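Acyl-coenzyme A oxidase 3 (Yarrowia lipolytica, PDB 5YS9) oxidises acyl-CoA esters to trans-2-enoyl-CoAs with FAD as cofactor, passing the electrons to molecular oxygen to give hydrogen peroxide in peroxisomal fatty acid beta-oxidation. Local coordinates at the interface of chains A and B. Residues are numbered along the deposited sequence; one frame, centred on the assembly and turned at random. Chains: chain A/B, Acyl-coenzyme A oxidase 3.

Contact 1: the interface of chains A and B. Residues chain A 153-154; chain B 685, 687-689.
The backbone of A:Val153, in a loop with both phi and psi positive (45° and 58°), presents its carbonyl to B:Arg687, and A:Lys154 follows in an extended conformation beside the chain B segment B:Arg687 to B:Asp689. That segment is also extended and comes just after helix 677-685, in the C-terminal tail of chain B. The patch is a small, mainly polar part of the interface between chains A and B in the deposited assembly. B:Arg687 runs extended from CG to NE and reaches A:Val153 with the tip of its guanidinium. NH1 donates to the carbonyl O of A:Val153 at 2.7 Å, and the bond is nearly straight, 166° at the hydrogen. The acceptor lies in the guanidinium plane. Seen from the carbonyl, however, the donor sits well above the peptide plane and not on a lone pair. A:Lys154 crosses B:Arg687 at about a right angle. Its chain is bent at chi2 and chi3, and its CD lies over one guanidinium face, toward the rim, 3.8 Å from CZ of B:Arg687. The CD methylene thus lies against part of one guanidinium face, while the amino group is carried past it. NZ ends 4.8 Å from NE of B:Arg687, a pair of like charges. The carboxylate of B:Asp689 would be expected to offset that repulsion. A:Lys154 NZ also makes a weak hydrogen bond to the backbone O of B:Arg687. Behind the polar groups, CG1 of A:Val153 touches CD2 of B:Leu685 at 4.0 Å, on the last turn of the helix. The salt bridge joins A:Lys154 NZ to B:Asp689 OD1 at 2.9 Å, with NZ above the carboxylate plane.

Contact 2: the interface of chains A and B. Residues chain A 331, 433, 656, 659-660, 663; chain B 165, 199-200.
B:Trp199 presents its indole to A:Tyr659 and A:Phe660, two neighbours on helix 655-666. Its CZ2 lies over one face of the A:Tyr659 ring, toward the rim. Its CZ3 meets CD1 of A:Phe660 edge to edge at 3.6 Å. Both chain A rings leave the helix with CG anti to the backbone N (chi1 -169° and -170°), which points them toward the indole. A:Val663, one turn further on, adds CG2 near CZ2 of B:Trp199. The A:His433 ring stands edge-to-face against the five-membered ring of B:Trp199, the planes 77° apart. The indole N-H of B:Trp199 makes a weak hydrogen bond from NE1 to the phenol OH of A:Tyr659, 3.2 Å away. Replacing B:Trp199 by an alanine would probably open a gap beside A:Phe660 and A:Tyr659 and leave the phenol without this indole donor. B:Leu165 lies alongside A:Tyr656 and A:Tyr659, running opposite to both. Its CD1 touches CE2 of A:Tyr659 at 3.6 Å, and within chain B it also sits over the centre of the B:Trp199 indole. The carbonyl O of B:Leu165 accepts from NH1 of A:Arg331 at 2.9 Å, in the carbonyl plane and on a lone pair. The same NH1 donates to OH of A:Tyr656 at 3.2 Å, so the tyrosine helps fix the guanidinium. B:Trp200 lies next to B:Trp199, and its NE1 comes 3.4 Å from CD2 of A:His433. A:Arg331 belongs to an FAD pocket, and A:His433 follows the pocket glycines A:Gly431 and A:Gly432. This aromatic patch therefore joins the two subunits beside an FAD site and is likely to help hold the cofactor-binding segments in place.

Contact 1: the interface of chains A and B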
# COMPACT_ATOMS: atom_id res chain seq x y z
N VAL A 153 -8.23 34.04 11.91
CA VAL A 153 -8.53 33.84 10.48
C VAL A 153 -9.67 34.76 10.05
O VAL A 153 -10.71 34.29 9.57
CB VAL A 153 -8.81 32.35 10.14
CG1 VAL A 153 -8.70 32.12 8.65
CG2 VAL A 153 -7.82 31.43 10.85
N LYS A 154 -9.45 36.06 10.25
CA LYS A 154 -10.39 37.14 9.93
C LYS A 154 -9.73 38.00 8.89
O LYS A 154 -8.73 38.61 9.17
CB LYS A 154 -10.67 38.01 11.15
CG LYS A 154 -11.12 37.28 12.41
CD LYS A 154 -12.62 37.04 12.49
CE LYS A 154 -13.36 38.19 13.16
NZ LYS A 154 -14.73 37.79 13.62
N LEU B 685 -14.00 34.25 5.86
CA LEU B 685 -12.91 35.22 6.08
C LEU B 685 -13.41 36.56 6.62
O LEU B 685 -12.77 37.17 7.45
CB LEU B 685 -12.09 35.48 4.82
CG LEU B 685 -11.36 34.23 4.32
CD1 LEU B 685 -10.61 34.52 3.02
CD2 LEU B 685 -10.47 33.66 5.42
N ARG B 687 -16.47 37.05 8.21
CA ARG B 687 -17.55 36.91 9.16
C ARG B 687 -17.51 37.99 10.27
O ARG B 687 -16.45 38.45 10.65
CB ARG B 687 -17.52 35.52 9.80
CG ARG B 687 -16.37 35.26 10.76
CD ARG B 687 -16.13 33.76 10.84
NE ARG B 687 -15.06 33.40 11.75
CZ ARG B 687 -13.76 33.53 11.52
NH1 ARG B 687 -13.30 34.01 10.38
NH2 ARG B 687 -12.91 33.16 12.44
N GLU B 688 -18.68 38.33 10.78
CA GLU B 688 -18.83 39.28 11.88
C GLU B 688 -18.32 38.74 13.22
O GLU B 688 -18.21 37.55 13.43
CB GLU B 688 -20.29 39.69 11.98
CG GLU B 688 -20.80 40.21 10.64
CD GLU B 688 -21.28 41.61 10.68
OE1 GLU B 688 -20.68 42.47 9.99
OE2 GLU B 688 -22.28 41.83 11.41
N ASP B 689 -17.96 39.65 14.12
CA ASP B 689 -17.43 39.24 15.42
C ASP B 689 -18.49 38.60 16.27
O ASP B 689 -19.67 38.86 16.09
CB ASP B 689 -16.87 40.43 16.20
CG ASP B 689 -15.52 40.87 15.70
OD1 ASP B 689 -14.65 40.00 15.47
OD2 ASP B 689 -15.33 42.10 15.56

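Contact 2: the interface of chains A and B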
# COMPACT_ATOMS: atom_id res chain seq x y z
N ARG A 331 -17.11 -13.53 10.41
CA ARG A 331 -17.03 -14.04 9.05
C ARG A 331 -16.62 -15.49 8.99
O ARG A 331 -15.58 -15.86 9.47
CB ARG A 331 -16.09 -13.19 8.21
CG ARG A 331 -15.75 -13.80 6.86
CD ARG A 331 -16.88 -13.70 5.87
NE ARG A 331 -16.45 -14.11 4.54
CZ ARG A 331 -17.08 -13.83 3.42
NH1 ARG A 331 -18.20 -13.15 3.45
NH2 ARG A 331 -16.59 -14.23 2.27
N HIS A 433 -14.61 -7.47 0.29
CA HIS A 433 -15.31 -6.38 0.99
C HIS A 433 -14.35 -5.30 1.53
O HIS A 433 -14.80 -4.21 1.93
CB HIS A 433 -16.17 -6.96 2.09
CG HIS A 433 -17.19 -7.92 1.58
ND1 HIS A 433 -17.40 -9.15 2.16
CD2 HIS A 433 -18.00 -7.87 0.50
CE1 HIS A 433 -18.34 -9.79 1.49
NE2 HIS A 433 -18.75 -9.02 0.50
N TYR A 656 -23.37 -7.69 7.53
CA TYR A 656 -24.10 -7.75 6.27
C TYR A 656 -25.32 -6.84 6.21
O TYR A 656 -25.58 -6.23 5.19
CB TYR A 656 -24.50 -9.19 6.00
CG TYR A 656 -23.30 -10.10 6.00
CD1 TYR A 656 -22.19 -9.83 5.18
CD2 TYR A 656 -23.25 -11.22 6.82
CE1 TYR A 656 -21.09 -10.66 5.17
CE2 TYR A 656 -22.14 -12.06 6.82
CZ TYR A 656 -21.06 -11.79 6.01
OH TYR A 656 -19.98 -12.63 6.04
N TYR A 659 -23.80 -3.02 5.85
CA TYR A 659 -23.18 -3.01 4.53
C TYR A 659 -24.19 -2.97 3.40
O TYR A 659 -24.13 -2.09 2.54
CB TYR A 659 -22.35 -4.29 4.39
CG TYR A 659 -21.41 -4.43 3.23
CD1 TYR A 659 -20.81 -3.34 2.64
CD2 TYR A 659 -21.02 -5.67 2.83
CE1 TYR A 659 -19.91 -3.50 1.61
CE2 TYR A 659 -20.10 -5.84 1.80
CZ TYR A 659 -19.54 -4.76 1.20
OH TYR A 659 -18.61 -4.92 0.18
N PHE A 660 -25.15 -3.89 3.41
CA PHE A 660 -26.23 -3.82 2.40
C PHE A 660 -27.03 -2.48 2.54
O PHE A 660 -27.42 -1.88 1.51
CB PHE A 660 -27.15 -5.05 2.47
CG PHE A 660 -28.15 -5.20 1.33
CD1 PHE A 660 -27.72 -5.50 0.05
CD2 PHE A 660 -29.51 -5.12 1.56
CE1 PHE A 660 -28.62 -5.70 -1.01
CE2 PHE A 660 -30.43 -5.28 0.53
CZ PHE A 660 -29.98 -5.59 -0.76
N VAL A 663 -24.74 0.53 1.03
CA VAL A 663 -24.70 0.47 -0.41
C VAL A 663 -25.97 1.02 -1.07
O VAL A 663 -25.87 1.86 -1.96
CB VAL A 663 -24.33 -0.95 -0.88
CG1 VAL A 663 -24.81 -1.26 -2.29
CG2 VAL A 663 -22.83 -1.14 -0.77
N LEU B 165 -22.41 -12.43 -0.90
CA LEU B 165 -22.01 -11.63 0.22
C LEU B 165 -21.39 -12.53 1.27
O LEU B 165 -20.41 -12.19 1.89
CB LEU B 165 -23.26 -10.95 0.78
CG LEU B 165 -23.18 -9.64 1.54
CD1 LEU B 165 -22.18 -8.69 0.93
CD2 LEU B 165 -24.54 -8.99 1.65
N TRP B 199 -22.60 -10.81 -5.17
CA TRP B 199 -21.86 -9.59 -4.81
C TRP B 199 -20.61 -9.47 -5.62
O TRP B 199 -20.01 -10.47 -6.00
CB TRP B 199 -21.54 -9.56 -3.33
CG TRP B 199 -21.41 -8.17 -2.71
CD1 TRP B 199 -20.27 -7.45 -2.59
CD2 TRP B 199 -22.44 -7.36 -2.16
NE1 TRP B 199 -20.51 -6.26 -1.97
CE2 TRP B 199 -21.84 -6.18 -1.68
CE3 TRP B 199 -23.81 -7.50 -2.02
CZ2 TRP B 199 -22.58 -5.16 -1.08
CZ3 TRP B 199 -24.54 -6.50 -1.41
CH2 TRP B 199 -23.92 -5.35 -0.93
N TRP B 200 -20.23 -8.23 -5.88
CA TRP B 200 -19.11 -7.89 -6.75
C TRP B 200 -19.28 -8.30 -8.21
O TRP B 200 -18.29 -8.45 -8.91
CB TRP B 200 -17.75 -8.43 -6.21
CG TRP B 200 -17.39 -7.84 -4.90
CD1 TRP B 200 -17.15 -8.47 -3.72
CD2 TRP B 200 -17.24 -6.44 -4.64
NE1 TRP B 200 -16.85 -7.54 -2.73
CE2 TRP B 200 -16.89 -6.29 -3.29
CE3 TRP B 200 -17.35 -5.30 -5.44
CZ2 TRP B 200 -16.69 -5.05 -2.73
CZ3 TRP B 200 -17.14 -4.07 -4.84
CH2 TRP B 200 -16.83 -3.96 -3.52

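Contact 1 and contact 2 lie about 46 Å apart, measured between the centres of their C-alpha atoms, and share no residue. Both are parts of one two-fold interface, so each has a twin with the chains exchanged. Helix 655-666 of chain A packs at contact 2, while helix 677-685 of chain B and the tail after it reach chain A at contact 1. By the symmetry, each copy's C-terminal region does both jobs. The characters differ, mainly aromatic near the FAD site and charged at the periphery. Together they tie the two copies at widely separated points, consistent with the deposited dimer, although a heteropentamer is also described for this enzyme.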